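Local structure of yersinopine synthase (6C4M) at residues L98-V102 with V120-P125; S280-K285 with F381-V386; L321-N326 with A356-Y361. The protein catalyses the NADPH-dependent reductive condensation of pyruvate with a histidine-derived amino acid intermediate, the last step in making the metallophore yersinopine. All blocks are in the same frame, centred on the assembly; numbering follows the deposited sequence.

Contact 1. Residues L98-V102 with V120-P125; sequences LAQAV and VLQQIP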
loop_
_atom_site.group_PDB
_atom_site.type_symbol
_atom_site.label_atom_id
_atom_site.label_comp_id
_atom_site.label_asym_id
_atom_site.label_seq_id
_atom_site.Cartn_x
_atom_site.Cartn_y
_atom_site.Cartn_z
ATOM N N LEU A 98 -45.941 -2.405 -11.098
ATOM C CA LEU A 98 -46.190 -2.810 -9.724
ATOM C C LEU A 98 -47.669 -2.808 -9.390
ATOM O O LEU A 98 -48.107 -3.551 -8.490
ATOM C CB LEU A 98 -45.418 -1.886 -8.800
ATOM C CG LEU A 98 -43.896 -2.093 -8.882
ATOM C CD1 LEU A 98 -43.163 -0.888 -8.310
ATOM C CD2 LEU A 98 -43.523 -3.335 -8.126
ATOM N N ALA A 99 -48.462 -2.018 -10.110
ATOM C CA ALA A 99 -49.906 -2.140 -9.958
ATOM C C ALA A 99 -50.397 -3.523 -10.320
ATOM O O ALA A 99 -51.514 -3.881 -9.944
ATOM C CB ALA A 99 -50.614 -1.089 -10.814
ATOM N N GLN A 100 -49.601 -4.323 -11.030
ATOM C CA GLN A 100 -49.955 -5.716 -11.284
ATOM C C GLN A 100 -49.420 -6.678 -10.212
ATOM O O GLN A 100 -49.547 -7.898 -10.379
ATOM C CB GLN A 100 -49.448 -6.162 -12.663
ATOM C CG GLN A 100 -50.137 -5.491 -13.864
ATOM C CD GLN A 100 -49.368 -5.723 -15.168
ATOM O OE1 GLN A 100 -48.127 -5.693 -15.197
ATOM N NE2 GLN A 100 -50.099 -5.956 -16.247
ATOM N N ALA A 101 -48.821 -6.164 -9.130
ATOM C CA ALA A 101 -48.316 -7.018 -8.038
ATOM C C ALA A 101 -49.486 -7.349 -7.121
ATOM O O ALA A 101 -49.680 -6.755 -6.058
ATOM C CB ALA A 101 -47.174 -6.329 -7.291
ATOM N N VAL A 102 -50.298 -8.315 -7.565
ATOM C CA VAL A 102 -51.569 -8.646 -6.927
ATOM C C VAL A 102 -51.800 -10.151 -6.966
ATOM O O VAL A 102 -51.233 -10.871 -7.788
ATOM C CB VAL A 102 -52.768 -7.960 -7.614
ATOM C CG1 VAL A 102 -52.573 -6.476 -7.645
ATOM C CG2 VAL A 102 -52.972 -8.502 -9.013
ATOM N N VAL A 120 -40.839 1.757 -4.492
ATOM C CA VAL A 120 -41.477 0.496 -4.865
ATOM C C VAL A 120 -42.671 0.219 -3.966
ATOM O O VAL A 120 -43.794 0.016 -4.439
ATOM C CB VAL A 120 -40.455 -0.659 -4.815
ATOM C CG1 VAL A 120 -41.166 -2.039 -4.938
ATOM C CG2 VAL A 120 -39.420 -0.511 -5.917
ATOM N N LEU A 121 -42.459 0.247 -2.653
ATOM C CA LEU A 121 -43.525 -0.132 -1.738
ATOM C C LEU A 121 -44.750 0.771 -1.877
ATOM O O LEU A 121 -45.883 0.292 -1.716
ATOM C CB LEU A 121 -43.000 -0.139 -0.301
ATOM C CG LEU A 121 -42.011 -1.289 -0.043
ATOM C CD1 LEU A 121 -41.333 -1.072 1.295
ATOM C CD2 LEU A 121 -42.634 -2.662 -0.083
ATOM N N GLN A 122 -44.557 2.053 -2.210
ATOM C CA GLN A 122 -45.682 2.980 -2.392
ATOM C C GLN A 122 -46.540 2.635 -3.596
ATOM O O GLN A 122 -47.700 3.074 -3.673
ATOM C CB GLN A 122 -45.176 4.417 -2.558
ATOM C CG GLN A 122 -44.725 5.124 -1.257
ATOM C CD GLN A 122 -45.841 5.284 -0.209
ATOM O OE1 GLN A 122 -46.308 4.312 0.371
ATOM N NE2 GLN A 122 -46.254 6.512 0.038
ATOM N N GLN A 123 -45.998 1.888 -4.545
ATOM C CA GLN A 123 -46.748 1.502 -5.726
ATOM C C GLN A 123 -47.446 0.147 -5.587
ATOM O O GLN A 123 -48.157 -0.251 -6.505
ATOM C CB GLN A 123 -45.828 1.474 -6.944
ATOM C CG GLN A 123 -45.355 2.861 -7.433
ATOM C CD GLN A 123 -44.306 2.754 -8.531
ATOM O OE1 GLN A 123 -44.614 2.434 -9.680
ATOM N NE2 GLN A 123 -43.047 2.986 -8.170
ATOM N N ILE A 124 -47.259 -0.577 -4.488
ATOM C CA ILE A 124 -47.838 -1.915 -4.362
ATOM C C ILE A 124 -49.274 -1.797 -3.856
ATOM O O ILE A 124 -49.527 -1.153 -2.823
ATOM C CB ILE A 124 -47.012 -2.830 -3.444
ATOM C CG1 ILE A 124 -45.709 -3.226 -4.168
ATOM C CG2 ILE A 124 -47.823 -4.097 -3.058
ATOM C CD1 ILE A 124 -44.672 -3.679 -3.291
ATOM N N PRO A 125 -50.226 -2.409 -4.523
ATOM C CA PRO A 125 -51.635 -2.375 -4.069
ATOM C C PRO A 125 -51.874 -3.449 -3.012
ATOM O O PRO A 125 -52.313 -4.571 -3.272
ATOM C CB PRO A 125 -52.410 -2.632 -5.362
ATOM C CG PRO A 125 -51.512 -3.577 -6.102
ATOM C CD PRO A 125 -50.087 -3.137 -5.794
HETATM O O HOH W 1 -44.638 0.317 -11.618
#

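Contact 2. Residues S280-K285 with F381-V386; sequences SQYLYK and FSAVKV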
loop_
_atom_site.group_PDB
_atom_site.type_symbol
_atom_site.label_atom_id
_atom_site.label_comp_id
_atom_site.label_asym_id
_atom_site.label_seq_id
_atom_site.Cartn_x
_atom_site.Cartn_y
_atom_site.Cartn_z
ATOM N N SER A 280 -9.276 6.812 -16.264
ATOM C CA SER A 280 -10.091 6.175 -15.244
ATOM C C SER A 280 -9.366 6.081 -13.904
ATOM O O SER A 280 -8.160 5.854 -13.844
ATOM C CB SER A 280 -10.496 4.786 -15.727
ATOM O OG SER A 280 -11.021 4.849 -17.045
ATOM N N GLN A 281 -10.121 6.288 -12.826
ATOM C CA GLN A 281 -9.731 5.988 -11.454
ATOM C C GLN A 281 -10.253 4.607 -11.041
ATOM O O GLN A 281 -11.209 4.076 -11.620
ATOM C CB GLN A 281 -10.301 7.033 -10.485
ATOM C CG GLN A 281 -9.691 8.407 -10.545
ATOM C CD GLN A 281 -8.405 8.471 -9.782
ATOM O OE1 GLN A 281 -8.391 8.563 -8.550
ATOM N NE2 GLN A 281 -7.310 8.385 -10.502
ATOM N N TYR A 282 -9.633 4.050 -9.997
ATOM C CA TYR A 282 -10.017 2.760 -9.422
ATOM C C TYR A 282 -10.388 2.937 -7.958
ATOM O O TYR A 282 -9.626 3.523 -7.184
ATOM C CB TYR A 282 -8.878 1.749 -9.575
ATOM C CG TYR A 282 -8.714 1.337 -11.015
ATOM C CD1 TYR A 282 -7.977 2.114 -11.903
ATOM C CD2 TYR A 282 -9.344 0.204 -11.498
ATOM C CE1 TYR A 282 -7.847 1.750 -13.222
ATOM C CE2 TYR A 282 -9.225 -0.165 -12.812
ATOM C CZ TYR A 282 -8.474 0.608 -13.669
ATOM O OH TYR A 282 -8.359 0.234 -14.984
ATOM N N LEU A 283 -11.540 2.394 -7.577
ATOM C CA LEU A 283 -12.158 2.765 -6.310
ATOM C C LEU A 283 -11.306 2.403 -5.104
ATOM O O LEU A 283 -11.358 3.108 -4.089
ATOM C CB LEU A 283 -13.527 2.108 -6.195
ATOM C CG LEU A 283 -14.379 2.539 -5.005
ATOM C CD1 LEU A 283 -14.746 4.012 -5.073
ATOM C CD2 LEU A 283 -15.633 1.657 -4.934
ATOM N N TYR A 284 -10.534 1.316 -5.173
ATOM C CA TYR A 284 -9.820 0.821 -4.001
ATOM C C TYR A 284 -8.310 1.076 -4.069
ATOM O O TYR A 284 -7.595 0.759 -3.114
ATOM C CB TYR A 284 -10.142 -0.688 -3.779
ATOM C CG TYR A 284 -11.613 -0.956 -3.393
ATOM C CD1 TYR A 284 -12.041 -0.822 -2.077
ATOM C CD2 TYR A 284 -12.574 -1.310 -4.355
ATOM C CE1 TYR A 284 -13.370 -1.025 -1.726
ATOM C CE2 TYR A 284 -13.893 -1.522 -4.011
ATOM C CZ TYR A 284 -14.294 -1.375 -2.698
ATOM O OH TYR A 284 -15.618 -1.576 -2.347
ATOM N N LYS A 285 -7.804 1.696 -5.133
ATOM C CA LYS A 285 -6.365 1.926 -5.255
ATOM C C LYS A 285 -5.941 3.191 -4.513
ATOM O O LYS A 285 -6.747 4.093 -4.268
ATOM C CB LYS A 285 -5.955 2.040 -6.717
ATOM C CG LYS A 285 -6.168 0.768 -7.512
ATOM C CD LYS A 285 -5.447 0.879 -8.836
ATOM C CE LYS A 285 -5.594 -0.377 -9.647
ATOM N NZ LYS A 285 -5.296 -0.110 -11.079
ATOM N N PHE A 381 -10.312 -6.433 -5.757
ATOM C CA PHE A 381 -10.558 -5.020 -5.496
ATOM C C PHE A 381 -9.851 -4.121 -6.501
ATOM O O PHE A 381 -10.381 -3.070 -6.872
ATOM C CB PHE A 381 -10.118 -4.674 -4.079
ATOM C CG PHE A 381 -11.014 -5.241 -3.025
ATOM C CD1 PHE A 381 -12.124 -4.534 -2.599
ATOM C CD2 PHE A 381 -10.761 -6.489 -2.467
ATOM C CE1 PHE A 381 -12.977 -5.058 -1.628
ATOM C CE2 PHE A 381 -11.625 -7.024 -1.491
ATOM C CZ PHE A 381 -12.720 -6.305 -1.075
ATOM N N SER A 382 -8.668 -4.511 -6.954
ATOM C CA SER A 382 -7.887 -3.636 -7.818
ATOM C C SER A 382 -8.521 -3.450 -9.182
ATOM O O SER A 382 -8.082 -2.576 -9.934
ATOM C CB SER A 382 -6.470 -4.195 -7.991
ATOM O OG SER A 382 -6.516 -5.455 -8.634
ATOM N N ALA A 383 -9.528 -4.239 -9.508
ATOM C CA ALA A 383 -10.181 -4.168 -10.803
ATOM C C ALA A 383 -11.420 -3.279 -10.809
ATOM O O ALA A 383 -11.941 -2.998 -11.891
ATOM C CB ALA A 383 -10.573 -5.577 -11.262
ATOM N N VAL A 384 -11.911 -2.858 -9.641
ATOM C CA VAL A 384 -13.118 -2.040 -9.537
ATOM C C VAL A 384 -12.794 -0.618 -10.007
ATOM O O VAL A 384 -12.063 0.124 -9.338
ATOM C CB VAL A 384 -13.675 -2.040 -8.110
ATOM C CG1 VAL A 384 -14.958 -1.212 -8.036
ATOM C CG2 VAL A 384 -13.964 -3.461 -7.637
ATOM N N LYS A 385 -13.333 -0.254 -11.171
ATOM C CA LYS A 385 -13.227 1.080 -11.747
ATOM C C LYS A 385 -14.229 2.047 -11.131
ATOM O O LYS A 385 -15.350 1.678 -10.770
ATOM C CB LYS A 385 -13.501 1.055 -13.252
ATOM C CG LYS A 385 -12.457 0.383 -14.095
ATOM C CD LYS A 385 -11.919 1.326 -15.163
ATOM C CE LYS A 385 -12.912 1.563 -16.299
ATOM N NZ LYS A 385 -12.581 2.799 -17.107
ATOM N N VAL A 386 -13.850 3.321 -11.101
ATOM C CA VAL A 386 -14.799 4.375 -10.763
ATOM C C VAL A 386 -15.631 4.689 -11.992
ATOM O O VAL A 386 -15.101 5.137 -13.009
ATOM C CB VAL A 386 -14.083 5.625 -10.249
ATOM C CG1 VAL A 386 -15.097 6.821 -10.125
ATOM C CG2 VAL A 386 -13.426 5.297 -8.932
HETATM O O HOH W 2 -12.762 6.580 -13.582
HETATM O O HOH W 3 -10.355 -0.348 -7.388
#

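Contact 3. Residues L321-N326 with A356-Y361; sequences LLRFLN and ALFVRY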
loop_
_atom_site.group_PDB
_atom_site.type_symbol
_atom_site.label_atom_id
_atom_site.label_comp_id
_atom_site.label_asym_id
_atom_site.label_seq_id
_atom_site.Cartn_x
_atom_site.Cartn_y
_atom_site.Cartn_z
ATOM N N LEU A 321 -15.872 -2.152 13.331
ATOM C CA LEU A 321 -15.713 -2.040 11.884
ATOM C C LEU A 321 -14.597 -2.937 11.368
ATOM O O LEU A 321 -14.777 -3.674 10.391
ATOM C CB LEU A 321 -15.460 -0.586 11.496
ATOM C CG LEU A 321 -15.148 -0.375 10.014
ATOM C CD1 LEU A 321 -16.291 -0.836 9.113
ATOM C CD2 LEU A 321 -14.809 1.091 9.774
ATOM N N LEU A 322 -13.433 -2.900 12.008
ATOM C CA LEU A 322 -12.298 -3.634 11.464
ATOM C C LEU A 322 -12.510 -5.152 11.588
ATOM O O LEU A 322 -12.256 -5.902 10.634
ATOM C CB LEU A 322 -10.999 -3.163 12.152
ATOM C CG LEU A 322 -9.716 -3.773 11.597
ATOM C CD1 LEU A 322 -9.541 -3.536 10.084
ATOM C CD2 LEU A 322 -8.458 -3.321 12.376
ATOM N N ARG A 323 -13.050 -5.616 12.724
ATOM C CA ARG A 323 -13.409 -7.036 12.845
ATOM C C ARG A 323 -14.418 -7.446 11.777
ATOM O O ARG A 323 -14.281 -8.513 11.164
ATOM C CB ARG A 323 -13.975 -7.349 14.241
ATOM C CG ARG A 323 -14.278 -8.876 14.509
ATOM C CD ARG A 323 -15.468 -9.101 15.471
ATOM N NE ARG A 323 -16.631 -8.472 14.877
ATOM C CZ ARG A 323 -17.290 -8.947 13.827
ATOM N NH1 ARG A 323 -16.960 -10.120 13.282
ATOM N NH2 ARG A 323 -18.302 -8.243 13.341
ATOM N N PHE A 324 -15.442 -6.617 11.554
ATOM C CA PHE A 324 -16.442 -6.902 10.521
ATOM C C PHE A 324 -15.790 -6.998 9.146
ATOM O O PHE A 324 -16.022 -7.957 8.403
ATOM C CB PHE A 324 -17.519 -5.810 10.542
ATOM C CG PHE A 324 -18.538 -5.910 9.429
ATOM C CD1 PHE A 324 -19.459 -6.962 9.394
ATOM C CD2 PHE A 324 -18.617 -4.924 8.450
ATOM C CE1 PHE A 324 -20.415 -7.046 8.380
ATOM C CE2 PHE A 324 -19.576 -4.998 7.438
ATOM C CZ PHE A 324 -20.482 -6.053 7.412
ATOM N N LEU A 325 -14.991 -5.995 8.775
ATOM C CA LEU A 325 -14.336 -6.030 7.469
ATOM C C LEU A 325 -13.468 -7.265 7.310
ATOM O O LEU A 325 -13.480 -7.919 6.260
ATOM C CB LEU A 325 -13.471 -4.797 7.269
ATOM C CG LEU A 325 -14.177 -3.456 7.266
ATOM C CD1 LEU A 325 -13.142 -2.297 7.234
ATOM C CD2 LEU A 325 -15.118 -3.346 6.076
ATOM N N ASN A 326 -12.654 -7.564 8.317
ATOM C CA ASN A 326 -11.699 -8.651 8.163
ATOM C C ASN A 326 -12.394 -9.998 8.323
ATOM O O ASN A 326 -12.269 -10.871 7.458
ATOM C CB ASN A 326 -10.571 -8.515 9.184
ATOM C CG ASN A 326 -9.398 -9.432 8.895
ATOM O OD1 ASN A 326 -8.513 -9.111 8.108
ATOM N ND2 ASN A 326 -9.393 -10.597 9.542
ATOM N N ALA A 356 -4.467 1.387 11.078
ATOM C CA ALA A 356 -4.923 0.016 10.863
ATOM C C ALA A 356 -5.758 -0.099 9.597
ATOM O O ALA A 356 -5.572 -1.041 8.814
ATOM C CB ALA A 356 -5.701 -0.488 12.073
ATOM N N LEU A 357 -6.651 0.876 9.349
ATOM C CA LEU A 357 -7.481 0.820 8.155
ATOM C C LEU A 357 -6.684 1.051 6.886
ATOM O O LEU A 357 -6.960 0.398 5.863
ATOM C CB LEU A 357 -8.624 1.829 8.268
ATOM C CG LEU A 357 -9.733 1.449 9.254
ATOM C CD1 LEU A 357 -10.608 2.686 9.578
ATOM C CD2 LEU A 357 -10.582 0.308 8.660
ATOM N N PHE A 358 -5.706 1.996 6.911
ATOM C CA PHE A 358 -4.848 2.181 5.748
ATOM C C PHE A 358 -4.084 0.906 5.453
ATOM O O PHE A 358 -3.983 0.482 4.295
ATOM C CB PHE A 358 -3.883 3.376 5.933
ATOM C CG PHE A 358 -3.068 3.650 4.705
ATOM C CD1 PHE A 358 -1.916 2.937 4.458
ATOM C CD2 PHE A 358 -3.494 4.568 3.765
ATOM C CE1 PHE A 358 -1.178 3.155 3.306
ATOM C CE2 PHE A 358 -2.756 4.800 2.629
ATOM C CZ PHE A 358 -1.591 4.078 2.404
ATOM N N VAL A 359 -3.588 0.239 6.493
ATOM C CA VAL A 359 -2.864 -1.008 6.263
ATOM C C VAL A 359 -3.809 -2.039 5.667
ATOM O O VAL A 359 -3.480 -2.722 4.682
ATOM C CB VAL A 359 -2.193 -1.507 7.563
ATOM C CG1 VAL A 359 -1.573 -2.871 7.349
ATOM C CG2 VAL A 359 -1.088 -0.562 8.002
ATOM N N ARG A 360 -5.011 -2.142 6.231
ATOM C CA ARG A 360 -5.986 -3.080 5.692
ATOM C C ARG A 360 -6.216 -2.876 4.196
ATOM O O ARG A 360 -6.102 -3.824 3.414
ATOM C CB ARG A 360 -7.294 -2.954 6.462
ATOM C CG ARG A 360 -8.171 -4.133 6.230
ATOM C CD ARG A 360 -9.427 -3.722 5.595
ATOM N NE ARG A 360 -10.210 -4.895 5.271
ATOM C CZ ARG A 360 -11.198 -4.909 4.406
ATOM N NH1 ARG A 360 -11.563 -3.776 3.786
ATOM N NH2 ARG A 360 -11.819 -6.064 4.178
ATOM N N TYR A 361 -6.524 -1.636 3.762
ATOM C CA TYR A 361 -6.797 -1.424 2.342
ATOM C C TYR A 361 -5.561 -1.587 1.469
ATOM O O TYR A 361 -5.673 -2.005 0.309
ATOM C CB TYR A 361 -7.481 -0.073 2.142
ATOM C CG TYR A 361 -8.939 -0.233 2.459
ATOM C CD1 TYR A 361 -9.832 -0.657 1.485
ATOM C CD2 TYR A 361 -9.424 -0.020 3.745
ATOM C CE1 TYR A 361 -11.176 -0.878 1.783
ATOM C CE2 TYR A 361 -10.763 -0.240 4.056
ATOM C CZ TYR A 361 -11.636 -0.669 3.078
ATOM O OH TYR A 361 -12.979 -0.852 3.399
HETATM O O HOH W 4 -9.356 -7.224 5.871
#

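Contact 1. Residues L98-V102 with V120-P125
Leu98 lying against Val120 and Gln123, with Pro125 closing on Val102, makes a mainly apolar contact between two connections of the Rossmann-type nucleotide-binding part of the enzyme. Residues 98-102 belong to the link from strand 93-95 to strand 107-110. Residues 120-125 lie at the C-terminal part of helix 117-121 and the chain that follows. No direct hydrogen bond crosses between them.

Leu98 does most of the work. Its CG stands beside the backbone N (chi1 -69°), which sends CD1 across Gln123 at about a right angle, 3.8 Å from Gln123 CB. The same methyl, Leu98 CD1, is 4.1 Å from Val120 CG1. Gln123 runs out extended beyond CG (chi2 173°), and its amide is held at both corners: NE2 donates to the backbone O of Ala119, while Gln123 OE1 accepts a hydrogen bond from a water, 2.9 Å away. That water in turn accepts from Leu98 N at 3.1 Å, so the polar link across the contact is made through solvent.

At the other end the proline ring is wedged against the turn of 98-102. Pro125 CD sits 3.4 Å from Leu98 O, the carbonyl that also accepts a hydrogen bond from Ala101 N. Pro125 CG meets Val102 CG1 at 3.5 Å, closer than usual for two carbons in van der Waals contact. Ala101 centres an inverse gamma turn, and its O, 3.7 Å from Pro125 CD, is buried without a polar partner in the model. A type I turn runs from Leu121 to Ile124.

The inner side of the contact packs on two parallel strands of the mixed sheet: Leu98, Val120 and Ile124 rest on Leu28 and Ala101 on Leu26 of strand 25-28, while Val120 and Ile124 also touch Leu110 and Leu108 of strand 107-110.

Contact 2. Residues S280-K285 with F381-V386
Tyr282 and Lys385 form an isolated beta bridge that ties the loop 280-285 to the segment 381-386, which opens with a 3-10 turn, beside the probable active site. They are a non-hydrogen-bonded antiparallel pair, flanked by two backbone bonds. Val386 N to Gln281 O, 2.8 Å, is nearly straight at 176°, though the donor stands above the carbonyl plane; Leu283 N to Val384 O, 2.9 Å, is more bent. A water adds to the grip, accepting from Tyr284 N and donating to both Phe381 O and Val384 O.

Aromatic packing closes one end. Phe381 turns an edge onto the face of Tyr284, a T-shaped pair with planes at 79°, and Phe381 CD1 lies above the middle of the tyrosine ring; Val384 CB meets the rim of that ring. At the other end Lys385 CG passes 3.5 Å from Tyr282 CE2. Bends at chi2 and chi3 (-74°) then swing the lysine round, and Lys385 NZ donates to Ser280 OG at 2.6 Å.

Tyr284 packs on Val259, Leu263 and His260, the inferred proton donor/acceptor, all on helix 255-264. Tyr284 also touches Tyr361, and Phe381 touches Leu364, both on helix 350-364, while Val386 rests on Thr269 of helix 267-274.

Contact 3. Residues L321-N326 with A356-Y361
Apolar side chains first: Leu322, Leu325, Ala356 and Leu357 fill much of the interval between two helices. Leu322 has CG anti to its own backbone N (chi1 -175°) and forks over the partner helix, with Leu322 CD2 4.0 Å from Ala356 CB and its other methyl turned to Leu357 CD2 and the CG of Arg360. Leu325 points straight across; Leu325 CD1 is 3.9 Å from Leu357 CD2, the two side chains crossing at about a right angle. Leu325 CD1 also comes within 4.1 Å of Tyr361 OH. Leu321 adds a looser methyl contact to Leu357.

This is a parallel helix pair of the mainly helical part: segments 321-326, with a wider pi-type turn at 324-326, and 356-361 run in the same direction, their axes 11.4 Å apart and only 11° from parallel. The spacing is wide for a helix pair, and long side chains bridge it. Helix 350-364 also lies at the dimer interface, where Phe358 and Val359 pack on Thr362 and Phe358 of the second subunit.

Flat-group packing comes from Arg360. A bend at chi2 (-118°) lays its guanidinium across Leu325, and Leu325 CB sits over the centre of one face, 3.7 Å from Arg360 CZ. Tyr361 CE2 borders the same group at its edge.

Two polar links hold the buried guanidinium. Arg360 NE donates to a water at 2.6 Å, lying at the guanidinium edge, and the water donates to Asn326 OD1 at 3.0 Å. The water thus ties helix 350-364 to helix 321-329 at Asn326, whose OD1 also holds the following chain at Val332 N. Arg360 NH2 is hydrogen-bonded to Tyr330 O, just beyond helix 321-329. Alongside, Leu325 touches Ile255 and Tyr361 touches Val259, both on helix 255-264.

Contact 1 comes first along the chain and stands apart, in the Rossmann-type sheet domain; its centre is about 37 Å from that of contact 2 and about 41 Å from that of contact 3, on the other side of the chain's centre. Contacts 2 and 3 belong to the mainly helical part, their centres about 18 Å apart, with contact 3 nested in the chain that contact 2 closes. They touch directly, Tyr284 CD1 lying 4.0 Å from Tyr361 CE1, and both pack on helix 255-264, which carries His260. Helix 350-364 thus connects the dimer interface with the surroundings of the probable active site, while contact 1 has the Val120 side chain about 7 Å from bound NADP.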